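Local coordinates for protein condensin complex subunit 3 (Schizosaccharomyces pombe, PDB 5OQR) that acts as a regulatory subunit of the condensin complex, which is required to convert interphase chromatin into condensed, mitotic-like chromosomes, at residues 314-318 with 368-373; 306-312 with 361-366. All coordinates share one frame; numbering follows the deposited sequence.

Overall arrangement
Contacts 1 and 2 are two adjoining levels of one interface, between helix 308-324 and helix 356-372, and their centres lie about 11 Å apart. Both helices enter at contact 2, where 306-312 meets 361-366, and run on side by side into contact 1, where 314-318 meets 368-373. Along the chain the segments therefore alternate, both helices advancing in the same direction. A probable hydrogen bond from R315 NH2 to Q365 OE1, 2.8 Å long, ties the levels together. The centre of contact 2 lies about 29 Å from the centre of the chain. This parallel seam joins two helices, separated in sequence by helices 327-330 and 336-348, within the array of this HEAT-repeat protein.

Contact 1: 314-318 with 368-373; sequences ARTFN and YIGLSQ
R315 and I369 face each other where the two helices come nearest here, their CA atoms 5.7 Å apart. The short axes stand 9.8 Å apart and run nearly parallel, their N-to-C directions 22° from each other. I369 lays its CG1 branch against the backbone of R315, with CG1 3.7 Å from R315 CA, while its CD1 extends to the methyl of A314. Its other branch, CG2, turns to the amide of N318. R315 and Y368 lie alongside each other on the same flank and point the same way. With CG anti to the backbone N (chi1 165°) and the chain bent at the next bond, the arginine lays its guanidinium over one face of the tyrosine ring, the planes 23° apart. R315 CZ is 4.2 Å from the centroid of the Y368 ring, an off-centre cation-pi contact in which NH1 is the atom over the ring centre. Two outside groups help fix the rotation of the guanidinium: NE forms a salt bridge with E319, and NH2 bonds to Q365. Parallel helices meeting flank to flank are what successive layers of an alpha solenoid produce, and HEAT-repeat proteins are built in this way; helix 399-412 continues the packing, with L404 against Y368. Toward the end of helix 356-372 the contact becomes polar. N318 ND2 donates to S372 OG over 2.9 Å, a noticeably bent bond although the serine oxygen lies close to the amide plane. L330 and M333 touch the same asparagine side chain from outside the pair.

Contact 2: 306-312 with 361-366; sequences LTAESSL and FIIEQL
A308 packs beside I362 and L312 beside Q365 across two helices that run almost parallel, 6° apart in direction, with their short axes 8.7 Å from each other. I362 packs against the start of helix 308-324. Its CG1 lies 3.5 Å from T307 O, and its CD1 lies by the carbonyl of L306. CG2 goes the other way, meeting L306 CD1 at 3.9 Å, and L306 CD1 also reaches tip to tip toward L366 CD2. T307 is the N-cap of the helix: its OG1 accepts from S310 N, in a bond of 2.8 Å that is nearly straight at 160°. E358 adds a second polar tie at this end by accepting from A308 N. A308 and S311 are set against F361, I362 and Q365, consistent with the side-by-side helix packing of an alpha solenoid such as this HEAT-repeat protein; helix 336-348 backs I362 and L366. On the flank facing V271 and S275, F361 swings its ring across to helix 308-324, CG being anti to the backbone N (chi1 -173°). F361 CD2 touches A308 CB at 3.5 Å, and the carbonyl oxygen of A308 sits in the ring plane at the edge. L312 CD1 lies 3.5 Å from Q365 OE1. The same methyl meets F361 CZ obliquely. Q365 CG lies beside S311 OG, and the bend at chi2 then turns the amide back toward L312 and F361. Within its own helix, Q365 NE2 lies 3.3 Å above one face of the F361 ring, displaced toward the rim. With no amide to offer R315 NH2, an alanine at Q365 would probably leave that guanidinium less firmly oriented and open a gap beside L312 and the F361 face. S311 CB packs against both I362 CG2 and Q365 CB, about 4.0 Å from each.

Contact 1: 314-318 with 368-373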
loop_
_atom_site.group_PDB
_atom_site.type_symbol
_atom_site.label_atom_id
_atom_site.label_comp_id
_atom_site.label_asym_id
_atom_site.label_seq_id
_atom_site.Cartn_x
_atom_site.Cartn_y
_atom_site.Cartn_z
ATOM N N ALA A 314 -2.242 -3.833 28.157
ATOM C CA ALA A 314 -2.125 -2.701 29.068
ATOM C C ALA A 314 -1.354 -1.556 28.424
ATOM O O ALA A 314 -1.734 -0.389 28.562
ATOM C CB ALA A 314 -1.451 -3.145 30.367
ATOM N N ARG A 315 -0.270 -1.870 27.714
ATOM C CA ARG A 315 0.520 -0.827 27.068
ATOM C C ARG A 315 -0.288 -0.110 25.995
ATOM O O ARG A 315 -0.144 1.103 25.806
ATOM C CB ARG A 315 1.795 -1.434 26.480
ATOM C CG ARG A 315 2.526 -0.546 25.479
ATOM C CD ARG A 315 2.088 -0.841 24.048
ATOM N NE ARG A 315 2.861 -0.084 23.066
ATOM C CZ ARG A 315 3.812 -0.586 22.285
ATOM N NH1 ARG A 315 4.445 0.205 21.433
ATOM N NH2 ARG A 315 4.137 -1.870 22.338
ATOM N N THR A 316 -1.138 -0.844 25.273
ATOM C CA THR A 316 -1.962 -0.221 24.242
ATOM C C THR A 316 -3.105 0.573 24.861
ATOM O O THR A 316 -3.405 1.687 24.416
ATOM C CB THR A 316 -2.507 -1.284 23.289
ATOM O OG1 THR A 316 -1.430 -2.093 22.799
ATOM C CG2 THR A 316 -3.210 -0.628 22.107
ATOM N N PHE A 317 -3.762 0.009 25.875
ATOM C CA PHE A 317 -4.797 0.736 26.601
ATOM C C PHE A 317 -4.256 2.059 27.124
ATOM O O PHE A 317 -4.891 3.109 26.980
ATOM C CB PHE A 317 -5.325 -0.135 27.743
ATOM C CG PHE A 317 -6.196 0.596 28.722
ATOM C CD1 PHE A 317 -7.566 0.640 28.550
ATOM C CD2 PHE A 317 -5.646 1.222 29.826
ATOM C CE1 PHE A 317 -8.368 1.305 29.452
ATOM C CE2 PHE A 317 -6.444 1.890 30.729
ATOM C CZ PHE A 317 -7.806 1.929 30.543
ATOM N N ASN A 318 -3.072 2.022 27.737
ATOM C CA ASN A 318 -2.435 3.247 28.206
ATOM C C ASN A 318 -2.116 4.175 27.040
ATOM O O ASN A 318 -2.237 5.399 27.158
ATOM C CB ASN A 318 -1.169 2.893 28.989
ATOM C CG ASN A 318 -0.463 4.108 29.546
ATOM O OD1 ASN A 318 -0.964 4.768 30.451
ATOM N ND2 ASN A 318 0.719 4.399 29.020
ATOM N N TYR A 368 7.609 0.776 27.818
ATOM C CA TYR A 368 6.819 1.693 27.004
ATOM C C TYR A 368 5.826 2.465 27.859
ATOM O O TYR A 368 5.651 3.676 27.680
ATOM C CB TYR A 368 6.084 0.929 25.901
ATOM C CG TYR A 368 6.920 0.652 24.674
ATOM C CD1 TYR A 368 7.599 1.673 24.028
ATOM C CD2 TYR A 368 7.033 -0.632 24.161
ATOM C CE1 TYR A 368 8.364 1.428 22.907
ATOM C CE2 TYR A 368 7.797 -0.890 23.045
ATOM C CZ TYR A 368 8.460 0.144 22.420
ATOM O OH TYR A 368 9.224 -0.106 21.305
ATOM N N ILE A 369 5.160 1.782 28.789
ATOM C CA ILE A 369 4.273 2.473 29.718
ATOM C C ILE A 369 5.054 3.499 30.522
ATOM O O ILE A 369 4.571 4.608 30.776
ATOM C CB ILE A 369 3.561 1.460 30.633
ATOM C CG1 ILE A 369 2.702 0.508 29.799
ATOM C CG2 ILE A 369 2.695 2.181 31.657
ATOM C CD1 ILE A 369 2.222 -0.707 30.552
ATOM N N GLY A 370 6.275 3.153 30.927
ATOM C CA GLY A 370 7.068 4.071 31.724
ATOM C C GLY A 370 7.534 5.276 30.933
ATOM O O GLY A 370 7.559 6.395 31.450
ATOM N N LEU A 371 7.914 5.067 29.673
ATOM C CA LEU A 371 8.293 6.182 28.814
ATOM C C LEU A 371 7.140 7.148 28.585
ATOM O O LEU A 371 7.381 8.320 28.278
ATOM C CB LEU A 371 8.807 5.656 27.474
ATOM C CG LEU A 371 10.229 5.093 27.494
ATOM C CD1 LEU A 371 10.473 4.189 26.304
ATOM C CD2 LEU A 371 11.240 6.220 27.512
ATOM N N SER A 372 5.897 6.691 28.733
ATOM C CA SER A 372 4.749 7.555 28.490
ATOM C C SER A 372 4.443 8.460 29.675
ATOM O O SER A 372 3.882 9.545 29.490
ATOM C CB SER A 372 3.521 6.707 28.166
ATOM O OG SER A 372 3.088 5.988 29.305
ATOM N N GLN A 373 4.796 8.041 30.886
ATOM C CA GLN A 373 4.438 8.800 32.076
ATOM C C GLN A 373 5.208 10.113 32.128
ATOM O O GLN A 373 6.383 10.175 31.761
ATOM C CB GLN A 373 4.737 7.995 33.341
ATOM C CG GLN A 373 4.306 6.537 33.316
ATOM C CD GLN A 373 2.800 6.364 33.284
ATOM O OE1 GLN A 373 2.095 7.044 32.538
ATOM N NE2 GLN A 373 2.298 5.449 34.105
#

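Contact 2: 306-312 with 361-366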
loop_
_atom_site.group_PDB
_atom_site.type_symbol
_atom_site.label_atom_id
_atom_site.label_comp_id
_atom_site.label_asym_id
_atom_site.label_seq_id
_atom_site.Cartn_x
_atom_site.Cartn_y
_atom_site.Cartn_z
ATOM N N LEU A 306 1.392 -11.367 34.544
ATOM C CA LEU A 306 1.457 -10.798 33.207
ATOM C C LEU A 306 1.859 -11.845 32.176
ATOM O O LEU A 306 2.652 -12.750 32.443
ATOM C CB LEU A 306 2.446 -9.633 33.169
ATOM C CG LEU A 306 1.953 -8.304 33.742
ATOM C CD1 LEU A 306 3.101 -7.323 33.868
ATOM C CD2 LEU A 306 0.850 -7.713 32.879
ATOM N N THR A 307 1.294 -11.707 30.985
ATOM C CA THR A 307 1.639 -12.511 29.823
ATOM C C THR A 307 2.048 -11.575 28.690
ATOM O O THR A 307 1.977 -10.351 28.810
ATOM C CB THR A 307 0.469 -13.401 29.393
ATOM O OG1 THR A 307 -0.547 -12.604 28.773
ATOM C CG2 THR A 307 -0.124 -14.132 30.585
ATOM N N ALA A 308 2.485 -12.162 27.577
ATOM C CA ALA A 308 2.808 -11.356 26.405
ATOM C C ALA A 308 1.582 -10.595 25.919
ATOM O O ALA A 308 1.648 -9.391 25.652
ATOM C CB ALA A 308 3.369 -12.245 25.297
ATOM N N GLU A 309 0.446 -11.285 25.811
ATOM C CA GLU A 309 -0.780 -10.634 25.363
ATOM C C GLU A 309 -1.329 -9.707 26.436
ATOM O O GLU A 309 -1.781 -8.596 26.136
ATOM C CB GLU A 309 -1.825 -11.682 24.982
ATOM C CG GLU A 309 -1.391 -12.637 23.883
ATOM C CD GLU A 309 -0.508 -13.767 24.388
ATOM O OE1 GLU A 309 -0.216 -13.796 25.602
ATOM O OE2 GLU A 309 -0.106 -14.624 23.573
ATOM N N SER A 310 -1.302 -10.151 27.692
ATOM C CA SER A 310 -1.813 -9.333 28.784
ATOM C C SER A 310 -1.023 -8.038 28.919
ATOM O O SER A 310 -1.603 -6.971 29.149
ATOM C CB SER A 310 -1.773 -10.140 30.082
ATOM O OG SER A 310 -1.635 -9.303 31.212
ATOM N N SER A 311 0.300 -8.106 28.766
ATOM C CA SER A 311 1.120 -6.908 28.919
ATOM C C SER A 311 0.947 -5.966 27.734
ATOM O O SER A 311 0.933 -4.743 27.904
ATOM C CB SER A 311 2.587 -7.295 29.088
ATOM O OG SER A 311 3.097 -7.898 27.913
ATOM N N LEU A 312 0.820 -6.518 26.526
ATOM C CA LEU A 312 0.606 -5.680 25.353
ATOM C C LEU A 312 -0.721 -4.941 25.444
ATOM O O LEU A 312 -0.830 -3.789 25.012
ATOM C CB LEU A 312 0.651 -6.533 24.087
ATOM C CG LEU A 312 0.505 -5.770 22.769
ATOM C CD1 LEU A 312 1.760 -4.981 22.469
ATOM C CD2 LEU A 312 0.199 -6.727 21.648
ATOM N N PHE A 361 9.479 -9.597 26.154
ATOM C CA PHE A 361 8.354 -8.872 25.579
ATOM C C PHE A 361 7.563 -8.139 26.654
ATOM O O PHE A 361 7.151 -6.992 26.452
ATOM C CB PHE A 361 7.456 -9.842 24.812
ATOM C CG PHE A 361 6.363 -9.174 24.035
ATOM C CD1 PHE A 361 6.645 -8.489 22.866
ATOM C CD2 PHE A 361 5.050 -9.237 24.466
ATOM C CE1 PHE A 361 5.642 -7.874 22.148
ATOM C CE2 PHE A 361 4.042 -8.625 23.750
ATOM C CZ PHE A 361 4.338 -7.943 22.590
ATOM N N ILE A 362 7.346 -8.784 27.803
ATOM C CA ILE A 362 6.602 -8.150 28.890
ATOM C C ILE A 362 7.347 -6.922 29.397
ATOM O O ILE A 362 6.765 -5.845 29.563
ATOM C CB ILE A 362 6.349 -9.163 30.022
ATOM C CG1 ILE A 362 5.448 -10.293 29.524
ATOM C CG2 ILE A 362 5.717 -8.484 31.232
ATOM C CD1 ILE A 362 5.407 -11.496 30.437
ATOM N N ILE A 363 8.646 -7.071 29.666
ATOM C CA ILE A 363 9.445 -5.939 30.128
ATOM C C ILE A 363 9.407 -4.816 29.101
ATOM O O ILE A 363 9.315 -3.635 29.453
ATOM C CB ILE A 363 10.886 -6.396 30.425
ATOM C CG1 ILE A 363 10.897 -7.339 31.631
ATOM C CG2 ILE A 363 11.801 -5.197 30.683
ATOM C CD1 ILE A 363 12.194 -8.095 31.813
ATOM N N GLU A 364 9.481 -5.168 27.818
ATOM C CA GLU A 364 9.377 -4.174 26.755
ATOM C C GLU A 364 8.107 -3.343 26.902
ATOM O O GLU A 364 8.143 -2.111 26.837
ATOM C CB GLU A 364 9.412 -4.878 25.401
ATOM C CG GLU A 364 9.469 -3.953 24.209
ATOM C CD GLU A 364 9.622 -4.715 22.907
ATOM O OE1 GLU A 364 9.026 -4.296 21.891
ATOM O OE2 GLU A 364 10.331 -5.743 22.905
ATOM N N GLN A 365 6.972 -4.007 27.118
ATOM C CA GLN A 365 5.711 -3.286 27.261
ATOM C C GLN A 365 5.725 -2.379 28.483
ATOM O O GLN A 365 5.211 -1.255 28.435
ATOM C CB GLN A 365 4.549 -4.278 27.339
ATOM C CG GLN A 365 4.427 -5.193 26.131
ATOM C CD GLN A 365 4.568 -4.446 24.818
ATOM O OE1 GLN A 365 3.993 -3.376 24.637
ATOM N NE2 GLN A 365 5.349 -5.001 23.901
ATOM N N LEU A 366 6.308 -2.842 29.591
ATOM C CA LEU A 366 6.328 -2.035 30.804
ATOM C C LEU A 366 7.203 -0.801 30.632
ATOM O O LEU A 366 6.882 0.273 31.151
ATOM C CB LEU A 366 6.811 -2.877 31.985
ATOM C CG LEU A 366 5.934 -4.067 32.382
ATOM C CD1 LEU A 366 6.545 -4.794 33.566
ATOM C CD2 LEU A 366 4.517 -3.625 32.706
#